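Side-chain contacts in cobalamin biosynthesis protein (cbiD) (Archaeoglobus fulgidus, PDB 1SR8), which probably catalyses the S-adenosylmethionine-dependent methylation of cobalt-precorrin-5B at C-1, giving cobalt-precorrin-6A on the anaerobic route to adenosylcobalamin: residues A[136-139]-A[140-144]; A[163-166]-A[167-170]; A[202-205]-A[206-209]; A[269-272]-A[273-277]. One frame throughout, in Å; residues are numbered along the deposited sequence.

All four contacts are local, and they follow one another along the chain without overlap. Interaction 1 lies within helix 133-149 and interaction 2 on the short helix 163-168 and the turn just after it; both belong to the part built round the mixed six-stranded sheet, with strand 155-159 between them in sequence and their centres about 25 Å apart. Interactions 3 and 4 are about 21 Å apart between centres and close helices 195-204 and 265-273, each shortly before a strand of the parallel sheet, 210-214 and 278-281. Interaction 1 lies across the chain's centre from both, about 36 Å from interaction 3 and about 42 Å from interaction 4, centre to centre. Two contacts thus belong to each sheet-containing region, and no two touch.

Interaction 1. Residues A[136-139]-A[140-144]; sequences KLQI and LENFI
Asn142 folds back on the carbonyl of Gln138, one helical turn earlier, and presents two donors to it. The backbone bond from Asn142 N to Gln138 O measures 3.1 Å and is nearly straight (164° at the hydrogen). The side-chain amide adds a second, weak bond: Asn142 ND2 is 2.8 Å from Gln138 O, but the N-H is bent away from the line between them. The first torsion of Asn142 (chi1 -76°) sets CG beside the backbone N, and the turn at chi2 then points ND2 at Gln138 O. The two side chains run alongside each other in the same direction, with Asn142 ND2 3.7 Å from Gln138 CG and the amide planes turned 49° apart. On another face of the helix, Leu140 leans over the turn before it: its CG is 3.5 Å from Lys136 O, and its CD1 meets Lys136 CE at 4.2 Å. Phe143 CB lies 3.4 Å from Ile139 O.

The second shell fixes both amides. Gln138 NE2 bonds to Thr46 OG1 and Ser69 O, while Asn142 OD1 takes the N-H of Ser69, which ties the pair to one loop. Ile139, Leu140 and Phe143 rest on Ile116. Helix 133-149 thus lies against strand 115-118, an outermost strand of the mixed sheet, with Gln138 and Asn142 at its polar interface with helix 44-57 and the Ser69 loop.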
loop_
_atom_site.group_PDB
_atom_site.type_symbol
_atom_site.label_atom_id
_atom_site.label_comp_id
_atom_site.label_asym_id
_atom_site.label_seq_id
_atom_site.Cartn_x
_atom_site.Cartn_y
_atom_site.Cartn_z
ATOM N N LYS A 136 2.275 0.548 -11.877
ATOM C CA LYS A 136 2.459 0.188 -13.270
ATOM C C LYS A 136 3.367 -1.025 -13.445
ATOM O O LYS A 136 3.048 -1.940 -14.215
ATOM C CB LYS A 136 3.017 1.376 -14.050
ATOM C CG LYS A 136 3.122 1.123 -15.542
ATOM C CD LYS A 136 1.764 0.771 -16.145
ATOM C CE LYS A 136 1.865 0.617 -17.659
ATOM N NZ LYS A 136 2.407 1.857 -18.318
ATOM N N LEU A 137 4.489 -1.048 -12.737
ATOM C CA LEU A 137 5.399 -2.177 -12.870
ATOM C C LEU A 137 4.758 -3.446 -12.330
ATOM O O LEU A 137 4.959 -4.526 -12.878
ATOM C CB LEU A 137 6.709 -1.907 -12.135
ATOM C CG LEU A 137 7.592 -0.804 -12.738
ATOM C CD1 LEU A 137 8.870 -0.646 -11.899
ATOM C CD2 LEU A 137 7.916 -1.146 -14.191
ATOM N N GLN A 138 3.978 -3.301 -11.260
ATOM C CA GLN A 138 3.288 -4.428 -10.629
ATOM C C GLN A 138 2.282 -5.037 -11.579
ATOM O O GLN A 138 2.254 -6.254 -11.761
ATOM C CB GLN A 138 2.556 -3.982 -9.361
ATOM C CG GLN A 138 1.787 -5.105 -8.691
ATOM C CD GLN A 138 0.949 -4.621 -7.522
ATOM O OE1 GLN A 138 0.639 -3.429 -7.422
ATOM N NE2 GLN A 138 0.558 -5.545 -6.637
ATOM N N ILE A 139 1.448 -4.186 -12.176
ATOM C CA ILE A 139 0.431 -4.649 -13.111
ATOM C C ILE A 139 1.080 -5.338 -14.302
ATOM O O ILE A 139 0.674 -6.430 -14.684
ATOM C CB ILE A 139 -0.440 -3.480 -13.598
ATOM C CG1 ILE A 139 -1.169 -2.855 -12.403
ATOM C CG2 ILE A 139 -1.452 -3.974 -14.625
ATOM C CD1 ILE A 139 -1.994 -1.628 -12.749
ATOM N N LEU A 140 2.103 -4.714 -14.881
ATOM C CA LEU A 140 2.794 -5.298 -16.029
ATOM C C LEU A 140 3.387 -6.636 -15.684
ATOM O O LEU A 140 3.353 -7.558 -16.481
ATOM C CB LEU A 140 3.920 -4.392 -16.511
ATOM C CG LEU A 140 3.534 -3.274 -17.468
ATOM C CD1 LEU A 140 4.789 -2.445 -17.792
ATOM C CD2 LEU A 140 2.918 -3.881 -18.741
ATOM N N GLU A 141 3.958 -6.723 -14.494
ATOM C CA GLU A 141 4.574 -7.951 -14.028
ATOM C C GLU A 141 3.557 -9.094 -14.005
ATOM O O GLU A 141 3.807 -10.188 -14.512
ATOM C CB GLU A 141 5.149 -7.731 -12.628
ATOM C CG GLU A 141 5.929 -8.916 -12.139
ATOM C CD GLU A 141 6.529 -8.711 -10.773
ATOM O OE1 GLU A 141 7.355 -9.559 -10.380
ATOM O OE2 GLU A 141 6.177 -7.726 -10.088
ATOM N N ASN A 142 2.403 -8.834 -13.407
ATOM C CA ASN A 142 1.352 -9.830 -13.319
ATOM C C ASN A 142 0.787 -10.154 -14.688
ATOM O O ASN A 142 0.388 -11.291 -14.948
ATOM C CB ASN A 142 0.250 -9.325 -12.394
ATOM C CG ASN A 142 0.640 -9.417 -10.935
ATOM O OD1 ASN A 142 0.744 -10.517 -10.382
ATOM N ND2 ASN A 142 0.876 -8.269 -10.305
ATOM N N PHE A 143 0.747 -9.148 -15.559
ATOM C CA PHE A 143 0.246 -9.321 -16.924
ATOM C C PHE A 143 1.148 -10.297 -17.680
ATOM O O PHE A 143 0.668 -11.203 -18.370
ATOM C CB PHE A 143 0.215 -7.967 -17.653
ATOM C CG PHE A 143 -0.099 -8.077 -19.129
ATOM C CD1 PHE A 143 -1.381 -8.405 -19.564
ATOM C CD2 PHE A 143 0.902 -7.899 -20.082
ATOM C CE1 PHE A 143 -1.663 -8.556 -20.925
ATOM C CE2 PHE A 143 0.630 -8.048 -21.444
ATOM C CZ PHE A 143 -0.653 -8.378 -21.863
ATOM N N ILE A 144 2.459 -10.106 -17.546
ATOM C CA ILE A 144 3.434 -10.973 -18.204
ATOM C C ILE A 144 3.288 -12.400 -17.690
ATOM O O ILE A 144 3.195 -13.336 -18.482
ATOM C CB ILE A 144 4.887 -10.524 -17.930
ATOM C CG1 ILE A 144 5.159 -9.161 -18.566
ATOM C CG2 ILE A 144 5.855 -11.557 -18.477
ATOM C CD1 ILE A 144 6.486 -8.561 -18.130
#

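Interaction 2. Residues A[163-166]-A[167-170]; sequences GEEV and AKKT
The ammonium NZ of Lys168 is bridged closely by one carboxylate of the preceding turn and at long range by a second, forming a small salt-bridge network. The short arm runs to Glu165, where Lys168 NZ and Glu165 OE2 are 2.5 Å apart; the long arm runs to Glu164, whose OE2 is 3.7 Å from the same NZ. Lys168 NZ approaches Glu165 OE2 from above the carboxylate plane, 48° out of it. Two bends make this possible. The lysine chain runs extended until its last torsion (chi4 77°), which turns NZ aside, while Glu165 is bent at chi2 (-46°), curling its carboxylate toward the lysine. The two side chains cross at a slant, and Lys168 CD passes 3.5 Å from Glu165 OE1. Having two acidic neighbours would be expected to keep the lysine charged.

In the backbone, Lys169 N reaches Val166 O at 3.2 Å, an i to i+3 bond that resembles a 3-10 turn; the model is less sure around Ala167, and the other bonds of this turn carry less weight. Lys169 CG lies close to that same carbonyl.

The helix 163-168 follows strand 155-159 and meets the loop leading into strand 105-111, the antiparallel neighbour of 155-159 in the mixed sheet: Val166 touches Thr101 and Ile104, and just past the helix Lys169 and Thr170 touch Val100.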
loop_
_atom_site.group_PDB
_atom_site.type_symbol
_atom_site.label_atom_id
_atom_site.label_comp_id
_atom_site.label_asym_id
_atom_site.label_seq_id
_atom_site.Cartn_x
_atom_site.Cartn_y
_atom_site.Cartn_z
ATOM N N GLY A 163 -15.126 5.364 -10.566
ATOM C CA GLY A 163 -13.920 6.130 -10.357
ATOM C C GLY A 163 -14.060 7.625 -10.502
ATOM O O GLY A 163 -13.526 8.379 -9.693
ATOM N N GLU A 164 -14.775 8.071 -11.525
ATOM C CA GLU A 164 -14.926 9.501 -11.741
ATOM C C GLU A 164 -15.640 10.172 -10.582
ATOM O O GLU A 164 -15.292 11.290 -10.191
ATOM C CB GLU A 164 -15.684 9.766 -13.032
ATOM C CG GLU A 164 -15.612 11.211 -13.471
ATOM C CD GLU A 164 -16.374 11.455 -14.747
ATOM O OE1 GLU A 164 -16.074 10.777 -15.754
ATOM O OE2 GLU A 164 -17.272 12.323 -14.739
ATOM N N GLU A 165 -16.641 9.486 -10.038
ATOM C CA GLU A 165 -17.389 10.010 -8.908
ATOM C C GLU A 165 -16.526 9.990 -7.657
ATOM O O GLU A 165 -16.219 11.041 -7.095
ATOM C CB GLU A 165 -18.656 9.188 -8.668
ATOM C CG GLU A 165 -19.813 9.607 -9.544
ATOM C CD GLU A 165 -19.991 11.120 -9.586
ATOM O OE1 GLU A 165 -20.129 11.743 -8.509
ATOM O OE2 GLU A 165 -19.991 11.689 -10.704
ATOM N N VAL A 166 -16.139 8.793 -7.224
ATOM C CA VAL A 166 -15.303 8.641 -6.035
ATOM C C VAL A 166 -14.174 9.660 -6.055
ATOM O O VAL A 166 -13.753 10.150 -5.011
ATOM C CB VAL A 166 -14.693 7.223 -5.950
ATOM C CG1 VAL A 166 -13.725 7.138 -4.788
ATOM C CG2 VAL A 166 -15.793 6.202 -5.784
ATOM N N ALA A 167 -13.701 9.980 -7.254
ATOM C CA ALA A 167 -12.619 10.940 -7.434
ATOM C C ALA A 167 -13.013 12.339 -6.968
ATOM O O ALA A 167 -12.207 13.064 -6.383
ATOM C CB ALA A 167 -12.203 10.978 -8.903
ATOM N N LYS A 168 -14.257 12.719 -7.232
ATOM C CA LYS A 168 -14.743 14.039 -6.844
ATOM C C LYS A 168 -14.574 14.304 -5.346
ATOM O O LYS A 168 -14.520 15.451 -4.916
ATOM C CB LYS A 168 -16.220 14.194 -7.237
ATOM C CG LYS A 168 -16.493 14.195 -8.746
ATOM C CD LYS A 168 -17.978 14.417 -9.018
ATOM C CE LYS A 168 -18.289 14.657 -10.501
ATOM N NZ LYS A 168 -18.272 13.430 -11.359
ATOM N N LYS A 169 -14.477 13.245 -4.553
ATOM C CA LYS A 169 -14.332 13.398 -3.108
ATOM C C LYS A 169 -12.959 12.953 -2.633
ATOM O O LYS A 169 -12.750 12.700 -1.447
ATOM C CB LYS A 169 -15.424 12.596 -2.381
ATOM C CG LYS A 169 -15.389 11.094 -2.655
ATOM C CD LYS A 169 -16.753 10.442 -2.430
ATOM C CE LYS A 169 -17.155 10.421 -0.963
ATOM N NZ LYS A 169 -16.279 9.532 -0.143
ATOM N N THR A 170 -12.019 12.867 -3.563
ATOM C CA THR A 170 -10.672 12.443 -3.222
ATOM C C THR A 170 -9.720 13.633 -3.314
ATOM O O THR A 170 -8.545 13.539 -2.951
ATOM C CB THR A 170 -10.201 11.320 -4.168
ATOM O OG1 THR A 170 -9.070 10.657 -3.596
ATOM C CG2 THR A 170 -9.807 11.889 -5.518
#

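Interaction 3. Residues A[202-205]-A[206-209]; sequences LKIA and MQYH
Met206, Gln207 and Tyr208 each send a backbone N-H to the carbonyl three residues earlier. Gln207 N meets Ile204 O at 3.3 Å, the donor standing well above the carbonyl plane (55°). The other two are weak: Met206 N to Lys203 O at 3.1 Å and Tyr208 N to Ala205 O at 3.4 Å. Such a run of i to i+3 bonds resembles a loose 3-10 turn, here carrying the chain out of helix 195-204. From outside the turn, His245 NE2 bonds weakly to both Ala205 O and Tyr208 O.

Apolar contact comes from Met206. Its bend at chi2 (-90°) carries the thioether back along the helix, and Met206 CE comes to 4.3 Å from Leu202 CG. The turn leads into strand 210-214, one of four parallel strands in the alpha/beta part of the chain; Ile204 and Ala205 are packed on Phe233 of the adjacent strand 231-234.

Gln207 lies beside Ile204, pointing the same way, its CG 3.5 Å from Ile204 O. A glycine in its place would probably uncover this carbonyl and open a gap beside the Ile204 side chain.

The aromatic contact is made by an edge: Tyr208 CD2 is 3.8 Å from Ile204 O, which lies near the ring plane. Beyond the ring, Tyr208 OH is hydrogen-bonded to Arg10 N.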
loop_
_atom_site.group_PDB
_atom_site.type_symbol
_atom_site.label_atom_id
_atom_site.label_comp_id
_atom_site.label_asym_id
_atom_site.label_seq_id
_atom_site.Cartn_x
_atom_site.Cartn_y
_atom_site.Cartn_z
ATOM N N LEU A 202 4.115 1.602 18.033
ATOM C CA LEU A 202 4.988 2.283 18.987
ATOM C C LEU A 202 5.583 1.231 19.919
ATOM O O LEU A 202 6.772 1.260 20.219
ATOM C CB LEU A 202 4.210 3.322 19.803
ATOM C CG LEU A 202 4.930 3.914 21.023
ATOM C CD1 LEU A 202 6.265 4.525 20.611
ATOM C CD2 LEU A 202 4.044 4.961 21.666
ATOM N N LYS A 203 4.744 0.297 20.363
ATOM C CA LYS A 203 5.184 -0.777 21.241
ATOM C C LYS A 203 6.186 -1.667 20.526
ATOM O O LYS A 203 7.146 -2.141 21.133
ATOM C CB LYS A 203 3.992 -1.617 21.694
ATOM C CG LYS A 203 2.991 -0.857 22.542
ATOM C CD LYS A 203 1.878 -1.781 22.997
ATOM C CE LYS A 203 0.859 -1.050 23.862
ATOM N NZ LYS A 203 -0.242 -1.967 24.276
ATOM N N ILE A 204 5.959 -1.903 19.239
ATOM C CA ILE A 204 6.870 -2.722 18.454
ATOM C C ILE A 204 8.218 -2.012 18.367
ATOM O O ILE A 204 9.273 -2.645 18.420
ATOM C CB ILE A 204 6.340 -2.948 17.022
ATOM C CG1 ILE A 204 5.051 -3.777 17.077
ATOM C CG2 ILE A 204 7.399 -3.643 16.172
ATOM C CD1 ILE A 204 4.402 -4.036 15.721
ATOM N N ALA A 205 8.164 -0.688 18.245
ATOM C CA ALA A 205 9.363 0.136 18.134
ATOM C C ALA A 205 10.098 0.261 19.461
ATOM O O ALA A 205 11.201 0.795 19.512
ATOM C CB ALA A 205 8.996 1.516 17.613
ATOM N N MET A 206 9.484 -0.228 20.532
ATOM C CA MET A 206 10.100 -0.167 21.852
ATOM C C MET A 206 11.154 -1.258 21.999
ATOM O O MET A 206 11.921 -1.259 22.954
ATOM C CB MET A 206 9.041 -0.335 22.943
ATOM C CG MET A 206 7.964 0.725 22.924
ATOM S SD MET A 206 8.327 2.169 23.907
ATOM C CE MET A 206 6.776 2.389 24.600
ATOM N N GLN A 207 11.188 -2.195 21.057
ATOM C CA GLN A 207 12.169 -3.273 21.106
ATOM C C GLN A 207 13.506 -2.786 20.572
ATOM O O GLN A 207 14.498 -3.504 20.626
ATOM C CB GLN A 207 11.720 -4.450 20.248
ATOM C CG GLN A 207 10.437 -5.089 20.672
ATOM C CD GLN A 207 9.858 -5.952 19.575
ATOM O OE1 GLN A 207 9.329 -5.438 18.591
ATOM N NE2 GLN A 207 9.969 -7.274 19.726
ATOM N N TYR A 208 13.527 -1.566 20.049
ATOM C CA TYR A 208 14.740 -0.996 19.464
ATOM C C TYR A 208 15.105 0.298 20.152
ATOM O O TYR A 208 14.235 1.109 20.463
ATOM C CB TYR A 208 14.515 -0.731 17.970
ATOM C CG TYR A 208 14.117 -1.965 17.199
ATOM C CD1 TYR A 208 15.084 -2.821 16.682
ATOM C CD2 TYR A 208 12.770 -2.292 17.004
ATOM C CE1 TYR A 208 14.732 -3.978 15.984
ATOM C CE2 TYR A 208 12.399 -3.456 16.304
ATOM C CZ TYR A 208 13.393 -4.292 15.796
ATOM O OH TYR A 208 13.070 -5.435 15.096
ATOM N N HIS A 209 16.396 0.500 20.386
ATOM C CA HIS A 209 16.835 1.717 21.043
ATOM C C HIS A 209 16.806 2.887 20.064
ATOM O O HIS A 209 16.313 3.969 20.388
ATOM C CB HIS A 209 18.246 1.551 21.620
ATOM C CG HIS A 209 18.755 2.780 22.301
ATOM N ND1 HIS A 209 18.128 3.333 23.396
ATOM C CD2 HIS A 209 19.786 3.604 21.999
ATOM C CE1 HIS A 209 18.749 4.449 23.738
ATOM N NE2 HIS A 209 19.758 4.636 22.905
#

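Interaction 4. Residues A[269-272]-A[273-277]; sequences EERA and REEGV
Ala272 O collects the N-H groups of the turn that ends helix 265-273: Glu275 N at 3.0 Å and Val277 N at 3.3 Å reach it from opposite faces of the carbonyl plane, and Gly276 N adds a weak bond. Gly276 leaves the helical conformation with a positive phi of 74°, so this is a glycine-terminated helix end, leading into strand 278-281 of the parallel sheet.

Over this turn Arg271, Glu274 and Glu275 form a salt-bridge network. Bent at chi2 (-72°) and again at chi3, Arg271 brings its guanidinium alongside Glu275, where Arg271 NH1 and Glu275 OE2 are 2.7 Å apart. OE2 comes over a face of the guanidinium, the two planes being 60° apart, and Glu275 CG sits 3.8 Å above the centre of the Arg271 guanidinium. Arg271 NH2 is also bridged to Asp240. An alanine here would probably leave Glu275 and Asp240 without their shared positive partner and let the Glu275 carboxylate turn more freely.

Glu274 has its stronger partner in Arg267; toward Arg271 it makes a long bridge at the guanidinium edge, where Glu274 OE2 is 3.8 Å from Arg271 NH1 and 3.6 Å from Arg271 CD.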
loop_
_atom_site.group_PDB
_atom_site.type_symbol
_atom_site.label_atom_id
_atom_site.label_comp_id
_atom_site.label_asym_id
_atom_site.label_seq_id
_atom_site.Cartn_x
_atom_site.Cartn_y
_atom_site.Cartn_z
ATOM N N GLU A 269 11.349 22.354 11.325
ATOM C CA GLU A 269 12.648 22.608 11.945
ATOM C C GLU A 269 12.510 23.188 13.349
ATOM O O GLU A 269 13.376 22.969 14.197
ATOM C CB GLU A 269 13.451 23.555 11.062
ATOM C CG GLU A 269 12.625 24.730 10.554
ATOM C CD GLU A 269 13.243 25.400 9.340
ATOM O OE1 GLU A 269 13.505 24.689 8.342
ATOM O OE2 GLU A 269 13.463 26.635 9.382
ATOM N N GLU A 270 11.430 23.928 13.593
ATOM C CA GLU A 270 11.182 24.505 14.913
ATOM C C GLU A 270 10.760 23.385 15.859
ATOM O O GLU A 270 11.269 23.276 16.975
ATOM C CB GLU A 270 10.075 25.561 14.843
ATOM C CG GLU A 270 10.461 26.831 14.086
ATOM C CD GLU A 270 9.332 27.855 14.043
ATOM O OE1 GLU A 270 8.838 28.262 15.122
ATOM O OE2 GLU A 270 8.938 28.254 12.925
ATOM N N ARG A 271 9.818 22.561 15.399
ATOM C CA ARG A 271 9.331 21.424 16.170
ATOM C C ARG A 271 10.489 20.457 16.375
ATOM O O ARG A 271 10.560 19.768 17.391
ATOM C CB ARG A 271 8.199 20.710 15.422
ATOM C CG ARG A 271 6.814 21.271 15.679
ATOM C CD ARG A 271 6.347 20.929 17.083
ATOM N NE ARG A 271 6.113 19.496 17.248
ATOM C CZ ARG A 271 5.841 18.905 18.410
ATOM N NH1 ARG A 271 5.769 19.624 19.521
ATOM N NH2 ARG A 271 5.636 17.596 18.463
ATOM N N ALA A 272 11.391 20.410 15.397
ATOM C CA ALA A 272 12.555 19.535 15.465
ATOM C C ALA A 272 13.419 19.891 16.671
ATOM O O ALA A 272 13.554 19.104 17.605
ATOM C CB ALA A 272 13.373 19.651 14.185
ATOM N N ARG A 273 14.004 21.082 16.649
ATOM C CA ARG A 273 14.847 21.520 17.754
ATOM C C ARG A 273 14.026 21.688 19.037
ATOM O O ARG A 273 14.573 21.754 20.139
ATOM C CB ARG A 273 15.581 22.822 17.370
ATOM C CG ARG A 273 16.916 22.561 16.640
ATOM C CD ARG A 273 17.089 23.331 15.321
ATOM N NE ARG A 273 17.371 24.752 15.522
ATOM C CZ ARG A 273 17.784 25.587 14.568
ATOM N NH1 ARG A 273 17.973 25.152 13.328
ATOM N NH2 ARG A 273 18.007 26.865 14.853
ATOM N N GLU A 274 12.708 21.716 18.881
ATOM C CA GLU A 274 11.773 21.865 19.995
ATOM C C GLU A 274 11.450 20.525 20.666
ATOM O O GLU A 274 10.821 20.482 21.721
ATOM C CB GLU A 274 10.494 22.507 19.469
ATOM C CG GLU A 274 9.404 22.743 20.477
ATOM C CD GLU A 274 8.305 23.615 19.901
ATOM O OE1 GLU A 274 8.615 24.762 19.506
ATOM O OE2 GLU A 274 7.141 23.159 19.833
ATOM N N GLU A 275 11.881 19.433 20.043
ATOM C CA GLU A 275 11.645 18.092 20.563
ATOM C C GLU A 275 12.974 17.398 20.819
ATOM O O GLU A 275 13.014 16.316 21.391
ATOM C CB GLU A 275 10.852 17.265 19.555
ATOM C CG GLU A 275 9.412 17.696 19.346
ATOM C CD GLU A 275 8.515 17.265 20.479
ATOM O OE1 GLU A 275 8.856 16.268 21.155
ATOM O OE2 GLU A 275 7.464 17.908 20.681
ATOM N N GLY A 276 14.059 18.022 20.375
ATOM C CA GLY A 276 15.373 17.436 20.561
ATOM C C GLY A 276 15.617 16.270 19.623
ATOM O O GLY A 276 16.456 15.404 19.895
ATOM N N VAL A 277 14.882 16.250 18.512
ATOM C CA VAL A 277 15.000 15.190 17.514
ATOM C C VAL A 277 15.231 15.757 16.116
ATOM O O VAL A 277 14.521 16.657 15.665
ATOM C CB VAL A 277 13.736 14.310 17.494
ATOM C CG1 VAL A 277 13.895 13.190 16.486
ATOM C CG2 VAL A 277 13.491 13.734 18.872
#